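Long-range contacts in beta-xylanase (Caldicellulosiruptor kristjanssonii, PDB 7NWN), which probably binds plant cell-wall polysaccharide through a family 9 carbohydrate-binding module that belongs to a multimodular, heat-stable xylanase-glucuronoyl esterase: residues Asp33-Asp38 / Lys136-Pro141; Ala74-Pro79 / Asp142-Glu147; Gln91-Ile96 / Gln167-Asp172. All coordinates share one frame; numbering follows the deposited sequence.

Contact 1 (Asp33-Asp38 / Lys136-Pro141); sequences DGEVDD and KTKLLP. With CA (calcium ion), chain R.
Glu35 and Lys138 meet obliquely, the ammonium of the lysine coming up to the carboxylate. Lys138 NZ lies 3.0 Å from Glu35 OE2, on the syn lone pair of that oxygen, while the approach of Lys138 NZ to Glu35 OE1 at 3.3 Å is only a weak bond, so the salt bridge is lopsided. Lys138 reaches there as a fully extended chain, its CG opposite the backbone N (chi1 -175°); Glu35 instead folds back at chi2 (-69°), which brings its acid end to the lysine. A methionine here in place of Lys138 would probably leave the Glu35 carboxylate without its charged mate. Nearer the backbone the methylenes of the two lysines pack on the Gly34 peptide: Lys138 CB lies 3.8 Å from Gly34 O, and Lys136 CB 3.6 Å from Gly34 N. A side chain at Gly34 would head into the strand, close to Thr137 O. Behind this surface the loop wraps a calcium ion, bound at 2.3 Å by Asp33 OD1 and equally by Glu35 O and Asp37 OD1. Asp33 OD1 also accepts from Glu35 N at 2.8 Å, the N-H coming from above the carboxylate plane, which makes an Asx turn. The loop thus lies against strand 133-140, an outermost strand of the four-stranded sheet, and the adjoining strand 143-151 contributes Glu147 to the calcium and Arg145 to Gly34 O.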
loop_
_atom_site.group_PDB
_atom_site.type_symbol
_atom_site.label_atom_id
_atom_site.label_comp_id
_atom_site.label_asym_id
_atom_site.label_seq_id
_atom_site.Cartn_x
_atom_site.Cartn_y
_atom_site.Cartn_z
ATOM N N ASP A 33 -7.044 12.434 0.444
ATOM C CA ASP A 33 -7.806 13.140 1.480
ATOM C C ASP A 33 -8.448 12.173 2.468
ATOM O O ASP A 33 -9.139 12.656 3.367
ATOM C CB ASP A 33 -8.953 13.960 0.846
ATOM C CG ASP A 33 -9.863 13.138 -0.076
ATOM O OD1 ASP A 33 -9.730 11.879 -0.174
ATOM O OD2 ASP A 33 -10.745 13.739 -0.638
ATOM N N GLY A 34 -8.252 10.851 2.304
ATOM C CA GLY A 34 -8.870 9.889 3.201
ATOM C C GLY A 34 -10.311 9.543 2.804
ATOM O O GLY A 34 -10.964 8.753 3.494
ATOM N N GLU A 35 -10.809 10.146 1.713
ATOM C CA GLU A 35 -12.184 9.891 1.239
ATOM C C GLU A 35 -12.098 9.049 -0.044
ATOM O O GLU A 35 -11.120 9.146 -0.805
ATOM C CB GLU A 35 -12.895 11.224 0.930
ATOM C CG GLU A 35 -12.998 12.178 2.134
ATOM C CD GLU A 35 -13.949 11.697 3.259
ATOM O OE1 GLU A 35 -14.876 10.904 2.990
ATOM O OE2 GLU A 35 -13.662 11.991 4.445
ATOM N N VAL A 36 -13.142 8.261 -0.296
ATOM C CA VAL A 36 -13.168 7.305 -1.388
ATOM C C VAL A 36 -13.695 8.044 -2.602
ATOM O O VAL A 36 -14.909 8.211 -2.756
ATOM C CB VAL A 36 -14.077 6.097 -1.079
ATOM C CG1 VAL A 36 -14.077 5.083 -2.231
ATOM C CG2 VAL A 36 -13.695 5.437 0.249
ATOM N N ASP A 37 -12.769 8.471 -3.451
ATOM C CA ASP A 37 -13.104 9.079 -4.745
ATOM C C ASP A 37 -14.040 8.137 -5.507
ATOM O O ASP A 37 -13.854 6.910 -5.455
ATOM C CB ASP A 37 -11.872 9.140 -5.678
ATOM C CG ASP A 37 -10.695 9.900 -5.075
ATOM O OD1 ASP A 37 -10.290 9.553 -3.960
ATOM O OD2 ASP A 37 -10.193 10.840 -5.727
ATOM N N ASP A 38 -14.974 8.732 -6.267
ATOM C CA ASP A 38 -15.824 8.024 -7.216
ATOM C C ASP A 38 -14.982 7.043 -8.060
ATOM O O ASP A 38 -15.326 5.865 -8.211
ATOM C CB ASP A 38 -16.530 9.071 -8.114
ATOM C CG ASP A 38 -17.121 8.484 -9.399
ATOM O OD1 ASP A 38 -17.800 7.474 -9.300
ATOM O OD2 ASP A 38 -16.860 9.044 -10.528
ATOM N N LYS A 136 -3.025 10.283 3.851
ATOM C CA LYS A 136 -4.073 10.749 4.752
ATOM C C LYS A 136 -4.755 9.513 5.335
ATOM O O LYS A 136 -4.780 8.463 4.675
ATOM C CB LYS A 136 -5.114 11.524 3.943
ATOM C CG LYS A 136 -4.578 12.834 3.394
ATOM C CD LYS A 136 -4.258 13.849 4.444
ATOM C CE LYS A 136 -3.778 15.123 3.778
ATOM N NZ LYS A 136 -3.095 16.007 4.768
ATOM N N THR A 137 -5.311 9.652 6.545
ATOM C CA THR A 137 -6.037 8.533 7.115
ATOM C C THR A 137 -7.384 9.067 7.600
ATOM O O THR A 137 -7.576 10.257 7.735
ATOM C CB THR A 137 -5.301 7.865 8.299
ATOM O OG1 THR A 137 -5.164 8.821 9.339
ATOM C CG2 THR A 137 -3.944 7.318 7.909
ATOM N N LYS A 138 -8.303 8.151 7.853
ATOM C CA LYS A 138 -9.580 8.542 8.409
ATOM C C LYS A 138 -9.977 7.442 9.384
ATOM O O LYS A 138 -9.911 6.271 9.023
ATOM C CB LYS A 138 -10.637 8.653 7.311
ATOM C CG LYS A 138 -11.986 9.196 7.831
ATOM C CD LYS A 138 -13.024 9.383 6.721
ATOM C CE LYS A 138 -14.274 10.098 7.252
ATOM N NZ LYS A 138 -15.272 10.113 6.182
ATOM N N LEU A 139 -10.445 7.845 10.568
ATOM C CA LEU A 139 -11.077 6.932 11.518
ATOM C C LEU A 139 -12.486 6.572 11.058
ATOM O O LEU A 139 -13.283 7.445 10.751
ATOM C CB LEU A 139 -11.126 7.614 12.896
ATOM C CG LEU A 139 -9.774 7.862 13.559
ATOM C CD1 LEU A 139 -9.977 8.190 15.041
ATOM C CD2 LEU A 139 -8.881 6.627 13.429
ATOM N N LEU A 140 -12.769 5.268 11.012
ATOM C CA LEU A 140 -14.077 4.760 10.647
ATOM C C LEU A 140 -14.647 4.034 11.871
ATOM O O LEU A 140 -13.895 3.589 12.731
ATOM C CB LEU A 140 -13.968 3.762 9.471
ATOM C CG LEU A 140 -13.299 4.290 8.187
ATOM C CD1 LEU A 140 -13.324 3.188 7.114
ATOM C CD2 LEU A 140 -14.075 5.506 7.660
ATOM N N PRO A 141 -15.989 3.854 11.956
ATOM C CA PRO A 141 -16.566 2.956 12.972
ATOM C C PRO A 141 -15.884 1.587 12.782
ATOM O O PRO A 141 -15.837 1.021 11.692
ATOM C CB PRO A 141 -18.059 2.926 12.569
ATOM C CG PRO A 141 -18.276 4.269 11.879
ATOM C CD PRO A 141 -16.993 4.432 11.053
HETATM CA CA CA R . -9.554 10.363 -1.935
HETATM O O HOH W 1 -11.355 11.915 -2.526
#

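Contact 2 (Ala74-Pro79 / Asp142-Glu147); sequences AEVYDP and DGYRVE. With CA (calcium ion), chain Q; CA (calcium ion), chain R.
Arg145 grips Glu75 side-on, with Arg145 NE at 2.8 Å and Arg145 NH2 at 2.9 Å from the one oxygen Glu75 OE2. That oxygen lies at the edge of the guanidinium, close to its plane, but both nitrogens reach it from the same face of the carboxylate, the two flat groups being turned 51° apart. The acid is therefore met from above its plane, and two bonds on a single atom probably restrict its rotation. Arg145 NH1 turns to another task, donating to Gly34 O in the calcium-binding loop.

Backbone pairing carries the contact between the side chains. Ala74 with Val146 and Val76 with Tyr144 are antiparallel hydrogen-bonded pairs, the Val76 N to Tyr144 O bond being almost straight at 178°. Asp78 N continues the series beyond the strand, to Asp142 O at 2.9 Å. Gly143 CA lies 3.1 Å from Val76 O, and any side chain there would collide with that oxygen.

On the face of Ala74, Val76, Tyr144 and Val146, the valine covers one face of the phenol ring in a CH-pi contact, with Val76 CB 3.9 Å from the Tyr144 centroid and Val76 CG2 3.6 Å from Tyr144 CZ. The ring stands there because its CG sits between the backbone N and the carbonyl carbon (chi1 62°). Val94 of the other sheet packs on this same face.

Asp78 and Glu147 hold two different calcium ions, each through both carboxylate oxygens, at opposite ends of the pair. Two central antiparallel strands that face a second sheet and, with the turn after one of them, supply ligands to two calcium sites are consistent with the calcium-binding beta-sandwich of family 9 carbohydrate-binding modules.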
loop_
_atom_site.group_PDB
_atom_site.type_symbol
_atom_site.label_atom_id
_atom_site.label_comp_id
_atom_site.label_asym_id
_atom_site.label_seq_id
_atom_site.Cartn_x
_atom_site.Cartn_y
_atom_site.Cartn_z
ATOM N N ALA A 74 -6.357 1.704 1.411
ATOM C CA ALA A 74 -6.531 0.541 2.254
ATOM C C ALA A 74 -7.625 0.838 3.275
ATOM O O ALA A 74 -7.681 1.936 3.845
ATOM C CB ALA A 74 -5.212 0.179 2.920
ATOM N N GLU A 75 -8.485 -0.166 3.513
ATOM C CA GLU A 75 -9.366 -0.105 4.679
ATOM C C GLU A 75 -9.124 -1.311 5.586
ATOM O O GLU A 75 -9.030 -2.466 5.108
ATOM C CB GLU A 75 -10.831 -0.115 4.229
ATOM C CG GLU A 75 -11.200 1.198 3.614
ATOM C CD GLU A 75 -12.652 1.377 3.201
ATOM O OE1 GLU A 75 -13.493 0.565 3.593
ATOM O OE2 GLU A 75 -12.922 2.358 2.506
ATOM N N VAL A 76 -9.049 -1.009 6.889
ATOM C CA VAL A 76 -8.789 -2.034 7.875
ATOM C C VAL A 76 -9.992 -2.082 8.828
ATOM O O VAL A 76 -10.308 -1.066 9.442
ATOM C CB VAL A 76 -7.484 -1.714 8.646
ATOM C CG1 VAL A 76 -7.196 -2.779 9.721
ATOM C CG2 VAL A 76 -6.272 -1.560 7.706
ATOM N N TYR A 77 -10.580 -3.266 8.988
ATOM C CA TYR A 77 -11.511 -3.554 10.066
ATOM C C TYR A 77 -10.702 -4.025 11.277
ATOM O O TYR A 77 -10.027 -5.053 11.223
ATOM C CB TYR A 77 -12.511 -4.614 9.591
ATOM C CG TYR A 77 -13.441 -5.076 10.684
ATOM C CD1 TYR A 77 -14.625 -4.395 10.957
ATOM C CD2 TYR A 77 -13.118 -6.188 11.467
ATOM C CE1 TYR A 77 -15.472 -4.801 11.982
ATOM C CE2 TYR A 77 -13.939 -6.595 12.507
ATOM C CZ TYR A 77 -15.118 -5.898 12.758
ATOM O OH TYR A 77 -15.923 -6.292 13.785
ATOM N N ASP A 78 -10.773 -3.240 12.359
ATOM C CA ASP A 78 -9.972 -3.424 13.538
ATOM C C ASP A 78 -10.676 -2.696 14.679
ATOM O O ASP A 78 -10.583 -1.480 14.795
ATOM C CB ASP A 78 -8.553 -2.913 13.330
ATOM C CG ASP A 78 -7.582 -3.202 14.481
ATOM O OD1 ASP A 78 -7.973 -3.794 15.527
ATOM O OD2 ASP A 78 -6.421 -2.845 14.304
ATOM N N PRO A 79 -11.406 -3.435 15.544
ATOM C CA PRO A 79 -12.146 -2.823 16.665
ATOM C C PRO A 79 -11.332 -2.199 17.814
ATOM O O PRO A 79 -11.869 -1.410 18.596
ATOM C CB PRO A 79 -13.084 -3.957 17.120
ATOM C CG PRO A 79 -12.331 -5.234 16.728
ATOM C CD PRO A 79 -11.588 -4.890 15.440
ATOM N N ASP A 142 -15.283 1.042 13.832
ATOM C CA ASP A 142 -14.612 -0.257 13.674
ATOM C C ASP A 142 -13.373 -0.294 12.767
ATOM O O ASP A 142 -12.984 -1.372 12.330
ATOM C CB ASP A 142 -15.592 -1.348 13.249
ATOM C CG ASP A 142 -16.784 -1.429 14.205
ATOM O OD1 ASP A 142 -16.569 -1.482 15.468
ATOM O OD2 ASP A 142 -17.917 -1.373 13.692
ATOM N N GLY A 143 -12.709 0.836 12.492
ATOM C CA GLY A 143 -11.471 0.659 11.754
ATOM C C GLY A 143 -10.902 1.984 11.272
ATOM O O GLY A 143 -11.109 3.034 11.908
ATOM N N TYR A 144 -10.222 1.919 10.118
ATOM C CA TYR A 144 -9.585 3.135 9.643
ATOM C C TYR A 144 -9.329 2.922 8.164
ATOM O O TYR A 144 -9.400 1.789 7.682
ATOM C CB TYR A 144 -8.299 3.472 10.428
ATOM C CG TYR A 144 -7.169 2.459 10.359
ATOM C CD1 TYR A 144 -7.120 1.364 11.233
ATOM C CD2 TYR A 144 -6.086 2.628 9.479
ATOM C CE1 TYR A 144 -6.076 0.439 11.220
ATOM C CE2 TYR A 144 -5.018 1.726 9.480
ATOM C CZ TYR A 144 -5.022 0.622 10.332
ATOM O OH TYR A 144 -3.982 -0.269 10.313
ATOM N N ARG A 145 -9.042 4.032 7.471
ATOM C CA ARG A 145 -8.730 3.988 6.060
ATOM C C ARG A 145 -7.390 4.715 5.896
ATOM O O ARG A 145 -7.163 5.696 6.611
ATOM C CB ARG A 145 -9.824 4.763 5.316
ATOM C CG ARG A 145 -9.573 4.865 3.819
ATOM C CD ARG A 145 -10.697 5.621 3.104
ATOM N NE ARG A 145 -11.968 4.914 3.221
ATOM C CZ ARG A 145 -13.091 5.483 3.629
ATOM N NH1 ARG A 145 -13.103 6.788 3.899
ATOM N NH2 ARG A 145 -14.181 4.717 3.752
ATOM N N VAL A 146 -6.558 4.239 4.941
ATOM C CA VAL A 146 -5.309 4.880 4.558
ATOM C C VAL A 146 -5.454 5.168 3.073
ATOM O O VAL A 146 -5.940 4.306 2.353
ATOM C CB VAL A 146 -4.098 3.962 4.804
ATOM C CG1 VAL A 146 -2.820 4.579 4.226
ATOM C CG2 VAL A 146 -3.967 3.685 6.326
ATOM N N GLU A 147 -5.132 6.401 2.674
ATOM C CA GLU A 147 -5.026 6.714 1.258
ATOM C C GLU A 147 -3.625 7.281 1.027
ATOM O O GLU A 147 -3.273 8.240 1.683
ATOM C CB GLU A 147 -6.089 7.742 0.901
ATOM C CG GLU A 147 -6.254 7.905 -0.631
ATOM C CD GLU A 147 -7.493 8.707 -1.008
ATOM O OE1 GLU A 147 -7.905 9.586 -0.206
ATOM O OE2 GLU A 147 -8.080 8.425 -2.080
HETATM CA CA CA Q . -5.698 -3.249 16.636
HETATM CA CA CA R . -9.554 10.363 -1.935
HETATM O O HOH W 2 -6.888 -5.256 17.761
HETATM O O HOH W 1 -11.355 11.915 -2.526
#

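Contact 3 (Gln91-Ile96 / Gln167-Asp172); sequences QDSVEI and QVNEAD. With CA (calcium ion), chain Q.
Asn169 lays its amide across the end of Glu95 at about a right angle, the carboxylate and amide planes 74° apart. Asn169 ND2 donates to Glu95 OE2 at 2.8 Å, nearly straight at 172°, and to Ser93 OG at 3.0 Å. Both acceptors lie close to the amide plane, whereas Glu95 OE2 is met from above its own carboxylate. Gln167 NE2 in turn donates to Asn169 OD1, and with both ends of the amide engaged the orientation of Asn169 is well fixed. Ser93 OG passes the chain on: a chi1 of 57° swings it back over its own backbone toward Gln91 O, to which it donates. Glu95 OE2 also forms a salt bridge with Arg116 of strand 112-118, and its OE1 bonds to His114, so the buried acid is well matched.

Beneath this polar face run the backbone bonds of an antiparallel pair: Ser93 with Asn169 and Glu95 with Gln167 are hydrogen-bonded, and Glu95 N to Gln167 O measures 2.7 Å. Val94 and Val168 form the non-hydrogen-bonded pair between them and point to the other face, Val94 CG1 lying 4.2 Å from Val168 CG2. This face looks toward the other sheet.

Just before strand 93-99, Asp92 takes over. Asp92 OD1 accepts from Ala171 N at 2.8 Å, the donor standing above the carboxylate plane, and its OD2 also accepts from Asn82 N. Both Asp92 oxygens bind the calcium at 2.6 Å, and Ala171 O binds it at 2.4 Å, so one carboxylate serves both the peptide and the metal. Asp78 and Val80 complete the protein ligands of this site, in which calcium ties together strand ends and a loop at the rim of a beta-sandwich, here probably a structural role.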
loop_
_atom_site.group_PDB
_atom_site.type_symbol
_atom_site.label_atom_id
_atom_site.label_comp_id
_atom_site.label_asym_id
_atom_site.label_seq_id
_atom_site.Cartn_x
_atom_site.Cartn_y
_atom_site.Cartn_z
ATOM N N GLN A 91 2.541 -0.731 16.219
ATOM C CA GLN A 91 1.311 0.057 16.228
ATOM C C GLN A 91 0.410 -0.443 15.099
ATOM O O GLN A 91 0.891 -0.934 14.069
ATOM C CB GLN A 91 1.644 1.536 16.023
ATOM C CG GLN A 91 2.804 2.042 16.878
ATOM C CD GLN A 91 3.286 3.410 16.447
ATOM O OE1 GLN A 91 2.863 3.947 15.429
ATOM N NE2 GLN A 91 4.198 4.006 17.216
ATOM N N ASP A 92 -0.893 -0.219 15.251
ATOM C CA ASP A 92 -1.807 -0.555 14.174
ATOM C C ASP A 92 -1.460 0.342 12.971
ATOM O O ASP A 92 -1.496 1.548 13.101
ATOM C CB ASP A 92 -3.239 -0.274 14.602
ATOM C CG ASP A 92 -3.842 -1.383 15.462
ATOM O OD1 ASP A 92 -3.796 -2.557 15.059
ATOM O OD2 ASP A 92 -4.343 -1.065 16.523
ATOM N N SER A 93 -1.085 -0.265 11.847
ATOM C CA SER A 93 -0.397 0.445 10.783
ATOM C C SER A 93 -0.492 -0.415 9.530
ATOM O O SER A 93 -0.824 -1.604 9.619
ATOM C CB SER A 93 1.048 0.780 11.171
ATOM O OG SER A 93 1.752 -0.387 11.504
ATOM N N VAL A 94 -0.292 0.215 8.371
ATOM C CA VAL A 94 -0.172 -0.546 7.142
ATOM C C VAL A 94 1.229 -0.293 6.558
ATOM O O VAL A 94 1.799 0.752 6.784
ATOM C CB VAL A 94 -1.282 -0.231 6.112
ATOM C CG1 VAL A 94 -2.693 -0.410 6.662
ATOM C CG2 VAL A 94 -1.102 1.110 5.479
ATOM N N GLU A 95 1.779 -1.262 5.819
ATOM C CA GLU A 95 3.097 -1.083 5.214
ATOM C C GLU A 95 2.974 -1.412 3.729
ATOM O O GLU A 95 2.200 -2.299 3.340
ATOM C CB GLU A 95 4.064 -2.104 5.804
ATOM C CG GLU A 95 4.299 -1.909 7.301
ATOM C CD GLU A 95 5.340 -2.795 7.929
ATOM O OE1 GLU A 95 6.022 -3.551 7.191
ATOM O OE2 GLU A 95 5.476 -2.744 9.159
ATOM N N ILE A 96 3.722 -0.642 2.930
ATOM C CA ILE A 96 3.708 -0.743 1.475
ATOM C C ILE A 96 5.166 -0.938 1.068
ATOM O O ILE A 96 6.015 -0.191 1.514
ATOM C CB ILE A 96 3.078 0.525 0.828
ATOM C CG1 ILE A 96 1.590 0.623 1.227
ATOM C CG2 ILE A 96 3.187 0.499 -0.713
ATOM C CD1 ILE A 96 1.081 2.053 1.150
ATOM N N GLN A 167 1.129 -5.056 3.783
ATOM C CA GLN A 167 1.031 -5.664 5.105
ATOM C C GLN A 167 0.213 -4.772 6.063
ATOM O O GLN A 167 0.334 -3.551 6.057
ATOM C CB GLN A 167 2.435 -5.804 5.702
ATOM C CG GLN A 167 2.451 -6.663 6.970
ATOM C CD GLN A 167 3.887 -6.902 7.384
ATOM O OE1 GLN A 167 4.692 -7.510 6.661
ATOM N NE2 GLN A 167 4.222 -6.394 8.553
ATOM N N VAL A 168 -0.574 -5.429 6.933
ATOM C CA VAL A 168 -1.199 -4.753 8.052
ATOM C C VAL A 168 -0.541 -5.295 9.312
ATOM O O VAL A 168 -0.469 -6.504 9.476
ATOM C CB VAL A 168 -2.696 -5.086 8.070
ATOM C CG1 VAL A 168 -3.411 -4.595 9.340
ATOM C CG2 VAL A 168 -3.379 -4.584 6.799
ATOM N N ASN A 169 -0.146 -4.401 10.202
ATOM C CA ASN A 169 0.243 -4.735 11.571
ATOM C C ASN A 169 -0.964 -4.496 12.486
ATOM O O ASN A 169 -1.511 -3.383 12.513
ATOM C CB ASN A 169 1.358 -3.802 12.001
ATOM C CG ASN A 169 2.567 -3.962 11.084
ATOM O OD1 ASN A 169 2.956 -5.089 10.743
ATOM N ND2 ASN A 169 3.195 -2.851 10.720
ATOM N N GLU A 170 -1.378 -5.553 13.193
ATOM C CA GLU A 170 -2.441 -5.447 14.167
ATOM C C GLU A 170 -1.888 -5.458 15.585
ATOM O O GLU A 170 -1.274 -6.452 15.989
ATOM C CB GLU A 170 -3.444 -6.587 14.134
ATOM C CG GLU A 170 -4.521 -6.208 15.185
ATOM C CD GLU A 170 -5.298 -7.399 15.647
ATOM O OE1 GLU A 170 -5.214 -8.479 14.969
ATOM O OE2 GLU A 170 -5.970 -7.243 16.660
ATOM N N ALA A 171 -2.144 -4.366 16.314
ATOM C CA ALA A 171 -1.740 -4.225 17.706
ATOM C C ALA A 171 -2.967 -4.358 18.598
ATOM O O ALA A 171 -4.049 -4.017 18.154
ATOM C CB ALA A 171 -1.066 -2.912 17.970
ATOM N N ASP A 172 -2.793 -4.749 19.872
ATOM C CA ASP A 172 -3.947 -4.868 20.771
ATOM C C ASP A 172 -3.820 -3.857 21.912
ATOM O O ASP A 172 -2.895 -3.031 21.906
ATOM C CB ASP A 172 -4.145 -6.321 21.219
ATOM C CG ASP A 172 -3.093 -6.801 22.224
ATOM O OD1 ASP A 172 -2.133 -6.028 22.586
ATOM O OD2 ASP A 172 -3.237 -7.954 22.635
HETATM CA CA CA Q . -5.698 -3.249 16.636
HETATM O O HOH W 2 -6.888 -5.256 17.761
#

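In the fold
Contacts 2 and 3 are buried strand pairs, one in each of the two facing sheets, whereas contact 1 is a surface meeting of a loop with an edge strand. Contacts 1 and 2 share a sheet, their strands 133-140 and 143-151 being neighbours, and one calcium; their centres lie 9 Å apart. A second calcium joins contacts 2 and 3, whose centres are 10 Å apart. Contacts 1 and 3 do not touch, their nearest atoms being about 7 Å apart. The chemistry follows position: a lysine-glutamate bridge outside, an arginine-glutamate bridge with an apolar inner face in contact 2, and a buried amide-carboxylate network in contact 3.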